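Local coordinates for protein probable amidase (Thermus thermophilus, PDB 2DC0) that is a probable amidase of the amidase family, an alpha/beta protein built around one large mixed beta-sheet flanked by helices, at residues L75-K79 with P95-V101; V233-F238 with A424-L429. One frame throughout, in Å; residues are numbered along the deposited sequence.

Contact 1: L75-K79 with P95-V101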
# COMPACT_ATOMS: atom_id res chain seq x y z
N LEU A 75 8.47 -23.29 -10.07
CA LEU A 75 9.21 -22.50 -9.09
C LEU A 75 8.70 -22.88 -7.71
O LEU A 75 9.24 -22.46 -6.69
CB LEU A 75 9.05 -20.99 -9.34
CG LEU A 75 7.67 -20.33 -9.39
CD1 LEU A 75 7.04 -20.26 -8.01
CD2 LEU A 75 7.85 -18.92 -9.96
N PHE A 76 7.64 -23.70 -7.70
CA PHE A 76 7.02 -24.21 -6.47
C PHE A 76 7.52 -25.64 -6.26
O PHE A 76 7.30 -26.51 -7.10
CB PHE A 76 5.49 -24.27 -6.60
CG PHE A 76 4.79 -22.94 -6.54
CD1 PHE A 76 4.66 -22.26 -5.34
CD2 PHE A 76 4.21 -22.40 -7.69
CE1 PHE A 76 3.96 -21.05 -5.28
CE2 PHE A 76 3.50 -21.20 -7.64
CZ PHE A 76 3.37 -20.52 -6.43
N PRO A 77 8.20 -25.91 -5.14
CA PRO A 77 8.67 -27.28 -4.93
C PRO A 77 7.48 -28.23 -4.75
O PRO A 77 6.50 -27.89 -4.09
CB PRO A 77 9.52 -27.16 -3.67
CG PRO A 77 10.10 -25.78 -3.82
CD PRO A 77 8.89 -24.98 -4.23
N VAL A 78 7.58 -29.42 -5.34
CA VAL A 78 6.53 -30.42 -5.22
C VAL A 78 7.22 -31.72 -4.84
O VAL A 78 8.25 -32.07 -5.41
CB VAL A 78 5.77 -30.60 -6.57
CG1 VAL A 78 4.81 -31.78 -6.48
CG2 VAL A 78 5.00 -29.33 -6.92
N LYS A 79 6.66 -32.44 -3.87
CA LYS A 79 7.25 -33.70 -3.44
C LYS A 79 7.43 -34.67 -4.59
O LYS A 79 6.52 -34.87 -5.40
CB LYS A 79 6.38 -34.36 -2.36
CG LYS A 79 6.27 -33.59 -1.06
CD LYS A 79 5.53 -34.42 -0.02
CE LYS A 79 5.55 -33.74 1.34
NZ LYS A 79 4.91 -34.59 2.39
N PRO A 95 12.63 -25.63 0.30
CA PRO A 95 12.14 -26.82 0.99
C PRO A 95 11.63 -27.85 -0.02
O PRO A 95 11.56 -27.57 -1.23
CB PRO A 95 11.02 -26.26 1.87
CG PRO A 95 10.49 -25.14 1.04
CD PRO A 95 11.75 -24.47 0.55
N GLU A 96 11.28 -29.03 0.47
CA GLU A 96 10.80 -30.11 -0.40
C GLU A 96 9.44 -29.80 -1.03
O GLU A 96 9.14 -30.28 -2.13
CB GLU A 96 10.70 -31.41 0.41
CG GLU A 96 10.18 -32.60 -0.40
CD GLU A 96 10.02 -33.86 0.45
OE1 GLU A 96 9.46 -33.75 1.56
OE2 GLU A 96 10.42 -34.94 -0.01
N GLU A 97 8.64 -29.00 -0.35
CA GLU A 97 7.32 -28.66 -0.84
C GLU A 97 6.91 -27.24 -0.44
O GLU A 97 7.11 -26.83 0.71
CB GLU A 97 6.29 -29.64 -0.30
CG GLU A 97 4.86 -29.32 -0.66
CD GLU A 97 3.89 -30.32 -0.08
OE1 GLU A 97 3.92 -30.53 1.16
OE2 GLU A 97 3.10 -30.90 -0.85
N ALA A 98 6.35 -26.50 -1.39
CA ALA A 98 5.91 -25.14 -1.14
C ALA A 98 4.62 -25.18 -0.34
O ALA A 98 3.84 -26.13 -0.45
CB ALA A 98 5.69 -24.40 -2.46
N ARG A 99 4.38 -24.15 0.46
CA ARG A 99 3.18 -24.09 1.27
C ARG A 99 1.91 -24.15 0.43
O ARG A 99 0.95 -24.85 0.78
CB ARG A 99 3.15 -22.82 2.12
CG ARG A 99 1.99 -22.77 3.09
CD ARG A 99 2.20 -23.76 4.22
NE ARG A 99 1.08 -23.79 5.16
CZ ARG A 99 -0.07 -24.44 4.94
NH1 ARG A 99 -0.25 -25.12 3.82
NH2 ARG A 99 -1.03 -24.40 5.86
N ALA A 100 1.89 -23.42 -0.68
CA ALA A 100 0.72 -23.41 -1.54
C ALA A 100 0.43 -24.78 -2.14
O ALA A 100 -0.72 -25.15 -2.35
CB ALA A 100 0.89 -22.37 -2.65
N VAL A 101 1.49 -25.53 -2.42
CA VAL A 101 1.37 -26.88 -2.97
C VAL A 101 0.78 -27.81 -1.91
O VAL A 101 -0.07 -28.65 -2.21
CB VAL A 101 2.76 -27.40 -3.44
CG1 VAL A 101 2.69 -28.89 -3.78
CG2 VAL A 101 3.21 -26.62 -4.68
O HOH W 1 10.53 -31.19 -4.27
O HOH W 2 3.83 -32.00 -3.16
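Residues 75-79, just past strand 69-73, cross the approach to helix 99-106, and a single direct hydrogen bond joins the backbones: Ala98 N, at the N-cap position, donates to Pro77 O at 3.0 Å. The same carbonyl receives a CA-H...O contact from Glu97 CA at 3.4 Å. Phe76, chi1 m, turns a ring edge to Ala98, with CD1 3.7 Å from Ala98 CB, while its CB lies 3.8 Å from Val101 CG2. Val101 and Val78 are both t and meet at Val78 CG2-Val101 CG1, 3.9 Å. Pro77 sets its CD 3.7 Å from Ala98 CB. Lys79 is extended (m, then t throughout), its NZ 4.4 Å from Glu97 OE1, near but beyond a salt bridge; the Glu97 carboxylate is instead bridged to Arg102 and Arg105. Water 2 links Lys79 N (3.0 Å) to Glu97 OE2 (2.7 Å). Phe76 packs on Leu164 and Val101 on Val72 of the sheet, and the contact lies within a beta-alpha-beta crossover, from strand 69-73 through helix 99-106 to the adjacent parallel strand 110-115.

Contact 2: V233-F238 with A424-L429; sequences VQNPVF and ALGGWL
Residues 233-236 form an extended loop that turns at Asn235, whose phi/psi of 53/54 is left-handed, before strand 237-240 begins; 424-429 is regular alpha-helix, with Trp428 N bonded to Ala424 O and Leu429 N to Leu425 O, both at 3.0 Å. The closest CA pair is Val233 and Leu425, 6.7 Å apart, and no hydrogen bond crosses the interface. Two CH-pi contacts lie over one face of the Trp428 indole (chi1 t, chi2 88°): Val233 CG1 is 3.8 Å from the centroid of the five-membered ring, 24° off its normal, and Pro236 CG is 3.8 Å from that of the six-membered ring, 8° off. This is helix-on-sheet packing: helix 419-430 rests against the edge region of the large mixed sheet, where strand 237-240 runs parallel to 350-354 and 270-273. Apolar contacts continue inward. Leu425 (m, t) brings CD2 to 3.7 Å from Pro236 CB, 4.1 Å from Val233 CG1 and 4.1 Å from Phe238 CZ. Phe238, chi1 m, presents its edge to Trp428, with Phe238 CE2 4.0 Å from Trp428 CZ3. Phe238 CZ is 4.1 Å from Leu429 CD1. At the other end, Val233 (t) places CG2 4.0 Å from Ala424 CB.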
# COMPACT_ATOMS: atom_id res chain seq x y z
N VAL A 233 -24.54 -9.84 -7.90
CA VAL A 233 -24.18 -8.67 -8.68
C VAL A 233 -25.44 -8.03 -9.26
O VAL A 233 -26.26 -8.72 -9.86
CB VAL A 233 -23.24 -9.03 -9.84
CG1 VAL A 233 -22.99 -7.81 -10.70
CG2 VAL A 233 -21.93 -9.57 -9.29
N GLN A 234 -25.57 -6.72 -9.07
CA GLN A 234 -26.71 -5.98 -9.58
C GLN A 234 -26.29 -4.57 -9.96
O GLN A 234 -25.75 -3.83 -9.13
CB GLN A 234 -27.82 -5.89 -8.52
CG GLN A 234 -28.92 -4.89 -8.85
CD GLN A 234 -29.90 -4.68 -7.70
OE1 GLN A 234 -29.49 -4.52 -6.54
NE2 GLN A 234 -31.20 -4.65 -8.01
N ASN A 235 -26.51 -4.19 -11.21
CA ASN A 235 -26.16 -2.85 -11.67
C ASN A 235 -24.70 -2.51 -11.35
O ASN A 235 -24.40 -1.50 -10.73
CB ASN A 235 -27.09 -1.83 -11.02
CG ASN A 235 -28.53 -2.00 -11.45
OD1 ASN A 235 -29.47 -1.76 -10.69
ND2 ASN A 235 -28.72 -2.39 -12.70
N PRO A 236 -23.77 -3.37 -11.79
CA PRO A 236 -22.35 -3.12 -11.53
C PRO A 236 -21.90 -1.82 -12.18
O PRO A 236 -22.37 -1.44 -13.25
CB PRO A 236 -21.67 -4.34 -12.15
CG PRO A 236 -22.58 -4.68 -13.30
CD PRO A 236 -23.95 -4.54 -12.67
N VAL A 237 -20.99 -1.11 -11.51
CA VAL A 237 -20.45 0.14 -12.02
C VAL A 237 -18.97 -0.10 -12.28
O VAL A 237 -18.21 -0.39 -11.35
CB VAL A 237 -20.61 1.29 -11.00
CG1 VAL A 237 -20.02 2.58 -11.57
CG2 VAL A 237 -22.09 1.49 -10.66
N PHE A 238 -18.57 -0.00 -13.54
CA PHE A 238 -17.18 -0.24 -13.92
C PHE A 238 -16.47 1.05 -14.27
O PHE A 238 -17.00 1.88 -15.01
CB PHE A 238 -17.13 -1.20 -15.11
CG PHE A 238 -17.66 -2.57 -14.80
CD1 PHE A 238 -16.93 -3.45 -14.00
CD2 PHE A 238 -18.87 -3.00 -15.34
CE1 PHE A 238 -17.41 -4.73 -13.73
CE2 PHE A 238 -19.36 -4.28 -15.08
CZ PHE A 238 -18.62 -5.15 -14.27
N ALA A 424 -16.84 -12.22 -8.17
CA ALA A 424 -18.27 -12.16 -8.45
C ALA A 424 -18.51 -11.36 -9.73
O ALA A 424 -19.29 -11.78 -10.59
CB ALA A 424 -19.01 -11.50 -7.27
N LEU A 425 -17.85 -10.22 -9.87
CA LEU A 425 -18.00 -9.41 -11.07
C LEU A 425 -17.47 -10.17 -12.28
O LEU A 425 -17.98 -10.02 -13.39
CB LEU A 425 -17.27 -8.07 -10.92
CG LEU A 425 -17.86 -7.09 -9.89
CD1 LEU A 425 -16.84 -6.00 -9.57
CD2 LEU A 425 -19.15 -6.48 -10.44
N GLY A 426 -16.43 -10.97 -12.07
CA GLY A 426 -15.87 -11.75 -13.16
C GLY A 426 -16.88 -12.77 -13.66
O GLY A 426 -17.01 -12.99 -14.87
N GLY A 427 -17.60 -13.39 -12.73
CA GLY A 427 -18.59 -14.38 -13.10
C GLY A 427 -19.73 -13.73 -13.86
O GLY A 427 -20.26 -14.30 -14.82
N TRP A 428 -20.10 -12.53 -13.43
CA TRP A 428 -21.18 -11.78 -14.07
C TRP A 428 -20.79 -11.47 -15.51
O TRP A 428 -21.60 -11.64 -16.44
CB TRP A 428 -21.42 -10.48 -13.30
CG TRP A 428 -22.60 -9.70 -13.80
CD1 TRP A 428 -23.90 -9.83 -13.40
CD2 TRP A 428 -22.58 -8.67 -14.79
NE1 TRP A 428 -24.70 -8.94 -14.08
CE2 TRP A 428 -23.92 -8.22 -14.94
CE3 TRP A 428 -21.57 -8.09 -15.57
CZ2 TRP A 428 -24.26 -7.19 -15.84
CZ3 TRP A 428 -21.92 -7.07 -16.46
CH2 TRP A 428 -23.26 -6.64 -16.59
N LEU A 429 -19.56 -11.02 -15.70
CA LEU A 429 -19.06 -10.68 -17.04
C LEU A 429 -18.90 -11.92 -17.91
O LEU A 429 -19.30 -11.92 -19.07
CB LEU A 429 -17.71 -9.96 -16.92
CG LEU A 429 -17.75 -8.50 -16.43
CD1 LEU A 429 -16.35 -8.07 -16.00
CD2 LEU A 429 -18.25 -7.60 -17.57

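The two contacts follow one another along the chain, contact 1 closing before contact 2 opens, and they lie on opposite sides of the chain's centre, with their own centres 35 Å apart and nearest atoms about 21 Å apart. What they share is the large mixed sheet. Contact 1 belongs to its 37-40 end, where strands 110-115, 69-73 and 163-166 are neighbours; contact 2 belongs to the other end, near the outermost strand 270-273. The span within each differs sharply: 15 residues separate the segments of contact 1, a local connection, whereas 185 separate those of contact 2, which brings the C-terminal helix 419-430 back onto strand 237-240.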